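Local structure of hydrogenase expression/formation protein HypE (Desulfovibrio vulgaris subsp. vulgaris, 2Z1U) at residues Ala234-Glu245 / Ala314-Ala324. The protein binds ATP and magnesium and takes part in the maturation of hydrogenase, probably by using ATP in assembling the enzyme's metal centre. Sequence-based numbering, arbitrary orientation.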
loop_
_atom_site.group_PDB
_atom_site.type_symbol
_atom_site.label_atom_id
_atom_site.label_comp_id
_atom_site.label_asym_id
_atom_site.label_seq_id
_atom_site.Cartn_x
_atom_site.Cartn_y
_atom_site.Cartn_z
ATOM N N ALA A 234 7.630 -3.359 26.008
ATOM C CA ALA A 234 7.947 -4.215 27.155
ATOM C C ALA A 234 7.974 -5.707 26.776
ATOM O O ALA A 234 8.885 -6.434 27.183
ATOM C CB ALA A 234 6.994 -3.945 28.319
ATOM N N GLY A 235 6.990 -6.151 25.991
ATOM C CA GLY A 235 6.917 -7.535 25.525
ATOM C C GLY A 235 8.037 -7.948 24.578
ATOM O O GLY A 235 8.647 -9.001 24.760
ATOM N N GLN A 236 8.323 -7.111 23.583
ATOM C CA GLN A 236 9.398 -7.370 22.617
ATOM C C GLN A 236 10.759 -7.327 23.298
ATOM O O GLN A 236 11.653 -8.077 22.931
ATOM C CB GLN A 236 9.383 -6.343 21.477
ATOM C CG GLN A 236 8.206 -6.481 20.516
ATOM C CD GLN A 236 8.351 -5.624 19.282
ATOM O OE1 GLN A 236 8.612 -6.138 18.197
ATOM N NE2 GLN A 236 8.144 -4.328 19.424
ATOM N N SER A 237 10.920 -6.430 24.265
ATOM C CA SER A 237 12.193 -6.290 24.975
ATOM C C SER A 237 12.279 -7.191 26.208
ATOM O O SER A 237 13.320 -7.266 26.856
ATOM C CB SER A 237 12.448 -4.831 25.362
ATOM O OG SER A 237 12.470 -4.002 24.208
ATOM N N GLN A 238 11.185 -7.873 26.529
ATOM C CA GLN A 238 11.129 -8.731 27.731
ATOM C C GLN A 238 11.595 -7.999 28.985
ATOM O O GLN A 238 12.464 -8.462 29.724
ATOM C CB GLN A 238 11.890 -10.046 27.515
ATOM C CG GLN A 238 11.206 -10.958 26.508
ATOM C CD GLN A 238 9.886 -11.482 27.040
ATOM O OE1 GLN A 238 9.862 -12.282 27.975
ATOM N NE2 GLN A 238 8.783 -11.023 26.458
ATOM N N ALA A 239 10.994 -6.837 29.203
ATOM C CA ALA A 239 11.325 -5.993 30.334
ATOM C C ALA A 239 10.025 -5.428 30.868
ATOM O O ALA A 239 8.949 -5.748 30.376
ATOM C CB ALA A 239 12.267 -4.873 29.900
ATOM N N VAL A 240 10.125 -4.588 31.884
ATOM C CA VAL A 240 8.942 -3.932 32.405
ATOM C C VAL A 240 9.113 -2.425 32.310
ATOM O O VAL A 240 10.183 -1.888 32.615
ATOM C CB VAL A 240 8.493 -4.500 33.819
ATOM C CG1 VAL A 240 9.585 -5.344 34.490
ATOM C CG2 VAL A 240 7.940 -3.429 34.734
ATOM N N CYS A 241 8.084 -1.757 31.794
ATOM C CA CYS A 241 8.101 -0.306 31.699
ATOM C C CYS A 241 7.439 0.275 32.931
ATOM O O CYS A 241 6.343 -0.151 33.316
ATOM C CB CYS A 241 7.410 0.166 30.412
ATOM S SG CYS A 241 8.297 -0.284 28.902
ATOM N N HIS A 242 8.139 1.198 33.589
ATOM C CA HIS A 242 7.598 1.914 34.738
ATOM C C HIS A 242 7.350 3.370 34.353
ATOM O O HIS A 242 8.251 4.054 33.898
ATOM C CB HIS A 242 8.540 1.813 35.948
ATOM C CG HIS A 242 8.496 0.479 36.631
ATOM N ND1 HIS A 242 7.746 0.245 37.765
ATOM C CD2 HIS A 242 9.084 -0.703 36.320
ATOM C CE1 HIS A 242 7.885 -1.018 38.133
ATOM N NE2 HIS A 242 8.689 -1.616 37.272
ATOM N N VAL A 243 6.123 3.827 34.541
ATOM C CA VAL A 243 5.691 5.135 34.076
ATOM C C VAL A 243 5.087 5.935 35.236
ATOM O O VAL A 243 4.496 5.357 36.145
ATOM C CB VAL A 243 4.713 4.968 32.881
ATOM C CG1 VAL A 243 3.665 6.081 32.841
ATOM C CG2 VAL A 243 5.521 4.959 31.568
ATOM N N LEU A 244 5.277 7.256 35.227
ATOM C CA LEU A 244 4.749 8.118 36.294
ATOM C C LEU A 244 3.537 8.897 35.778
ATOM O O LEU A 244 3.677 9.731 34.858
ATOM C CB LEU A 244 5.835 9.086 36.791
ATOM C CG LEU A 244 5.529 9.936 38.036
ATOM C CD1 LEU A 244 5.229 9.082 39.288
ATOM C CD2 LEU A 244 6.672 10.912 38.308
ATOM N N GLU A 245 2.360 8.646 36.364
ATOM C CA GLU A 245 1.106 9.235 35.838
ATOM C C GLU A 245 1.176 10.761 35.658
ATOM O O GLU A 245 0.745 11.290 34.629
ATOM C CB GLU A 245 -0.118 8.879 36.698
ATOM C CG GLU A 245 -1.455 9.309 36.052
ATOM C CD GLU A 245 -2.678 8.778 36.790
ATOM O OE1 GLU A 245 -2.624 8.651 38.011
ATOM O OE2 GLU A 245 -3.709 8.502 36.157
ATOM N N ALA A 314 6.134 -7.308 38.874
ATOM C CA ALA A 314 5.712 -7.194 37.485
ATOM C C ALA A 314 6.618 -8.088 36.648
ATOM O O ALA A 314 7.840 -8.137 36.860
ATOM C CB ALA A 314 5.780 -5.756 37.006
ATOM N N ARG A 315 5.998 -8.822 35.734
ATOM C CA ARG A 315 6.704 -9.755 34.872
ATOM C C ARG A 315 7.154 -9.075 33.578
ATOM O O ARG A 315 6.792 -7.925 33.326
ATOM C CB ARG A 315 5.780 -10.918 34.529
ATOM C CG ARG A 315 6.344 -12.266 34.898
ATOM C CD ARG A 315 5.855 -12.721 36.258
ATOM N NE ARG A 315 6.545 -13.920 36.744
ATOM C CZ ARG A 315 6.512 -15.118 36.153
ATOM N NH1 ARG A 315 5.842 -15.304 35.017
ATOM N NH2 ARG A 315 7.172 -16.136 36.693
ATOM N N ALA A 316 7.934 -9.801 32.770
ATOM C CA ALA A 316 8.343 -9.352 31.443
ATOM C C ALA A 316 7.114 -9.029 30.629
ATOM O O ALA A 316 6.167 -9.815 30.595
ATOM C CB ALA A 316 9.165 -10.428 30.740
ATOM N N GLY A 317 7.128 -7.866 29.978
ATOM C CA GLY A 317 6.010 -7.444 29.159
ATOM C C GLY A 317 4.977 -6.569 29.838
ATOM O O GLY A 317 4.063 -6.085 29.179
ATOM N N GLN A 318 5.112 -6.340 31.142
ATOM C CA GLN A 318 4.107 -5.560 31.861
ATOM C C GLN A 318 4.456 -4.078 31.964
ATOM O O GLN A 318 5.622 -3.694 31.934
ATOM C CB GLN A 318 3.827 -6.158 33.252
ATOM C CG GLN A 318 3.096 -7.500 33.191
ATOM C CD GLN A 318 2.413 -7.873 34.510
ATOM O OE1 GLN A 318 3.044 -7.924 35.565
ATOM N NE2 GLN A 318 1.118 -8.149 34.439
ATOM N N VAL A 319 3.426 -3.248 32.070
ATOM C CA VAL A 319 3.605 -1.807 32.154
ATOM C C VAL A 319 2.935 -1.312 33.429
ATOM O O VAL A 319 1.713 -1.385 33.556
ATOM C CB VAL A 319 2.983 -1.099 30.946
ATOM C CG1 VAL A 319 3.138 0.417 31.083
ATOM C CG2 VAL A 319 3.638 -1.585 29.639
ATOM N N VAL A 320 3.741 -0.812 34.360
ATOM C CA VAL A 320 3.208 -0.313 35.617
ATOM C C VAL A 320 3.361 1.188 35.839
ATOM O O VAL A 320 4.464 1.756 35.755
ATOM C CB VAL A 320 3.619 -1.194 36.851
ATOM C CG1 VAL A 320 4.794 -2.128 36.541
ATOM C CG2 VAL A 320 3.836 -0.371 38.133
ATOM N N MET A 321 2.225 1.823 36.100
ATOM C CA MET A 321 2.172 3.263 36.269
ATOM C C MET A 321 2.079 3.580 37.740
ATOM O O MET A 321 1.156 3.092 38.434
ATOM C CB MET A 321 0.966 3.849 35.520
ATOM C CG MET A 321 0.909 5.381 35.533
ATOM S SD MET A 321 -0.283 6.066 34.360
ATOM C CE MET A 321 -1.850 5.652 35.123
ATOM N N GLU A 322 3.038 4.364 38.231
ATOM C CA GLU A 322 2.878 4.958 39.552
ATOM C C GLU A 322 1.840 6.071 39.416
ATOM O O GLU A 322 2.008 7.021 38.650
ATOM C CB GLU A 322 4.183 5.510 40.122
ATOM C CG GLU A 322 3.958 6.164 41.466
ATOM C CD GLU A 322 5.206 6.744 42.081
ATOM O OE1 GLU A 322 6.311 6.347 41.656
ATOM O OE2 GLU A 322 5.079 7.602 42.982
ATOM N N THR A 323 0.763 5.902 40.163
ATOM C CA THR A 323 -0.439 6.706 40.081
ATOM C C THR A 323 -0.231 8.089 40.758
ATOM O O THR A 323 0.659 8.229 41.598
ATOM C CB THR A 323 -1.535 5.860 40.748
ATOM O OG1 THR A 323 -2.222 5.079 39.738
ATOM C CG2 THR A 323 -2.485 6.666 41.573
ATOM N N ALA A 324 -1.049 9.090 40.393
ATOM C CA ALA A 324 -0.990 10.430 41.032
ATOM C C ALA A 324 -1.359 10.410 42.500
ATOM O O ALA A 324 -1.018 11.326 43.259
ATOM C CB ALA A 324 -1.898 11.402 40.295
#
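Cys241 and Val243 alternate with Val320 and Glu322 in the parallel pairing of strands 240-244 and 319-322. Cys241 N bonds to Gln318 O, Val320 N returns to Cys241 O, Val243 N then donates to Val320 O, and Glu322 N to Val243 O. Gly317 N carries the pairing past the start of the strands with a 2.8 Å bond to Ala239 O, as Glu245 N does at the far end to Glu322 O. With CG anti to the backbone N (chi1 -172°) and an extended chain, Glu245 OE1 accepts Ala324 N at 2.9 Å through its anti lone pair.

Side-chain contacts differ by face. Val243 CG1 meets Met321 CG at 3.9 Å, and flexible Met321 bends at chi3 (72°) across the Glu245 chain, SD against CB and CE against the carboxylate. On the other face Val320 CG1 sits over the His242 ring, a CH-pi contact 4.0 Å from its centroid, while also touching Val240 CG2; Leu244 lies beside Glu322, CD1 touching its CB, CG and CD.

Gly317, at positive phi in a type II turn, passes close against the helix end, its CA 3.5 Å from Ala234 C; a CB would jam against the preceding carbonyl O and crowd Gly235 CA. Gln238, at positive phi, ends the helix in a Schellman motif (Ala239 N to Ala234 O, weakly Gln238 N to Gly235 O); its NE2 adds an in-plane lone-pair bond to Gly235 O.

Backbone bonds thus set the parallel register independently of side chains, while Val243 and Val319 pack on Leu230 of helix 225-237.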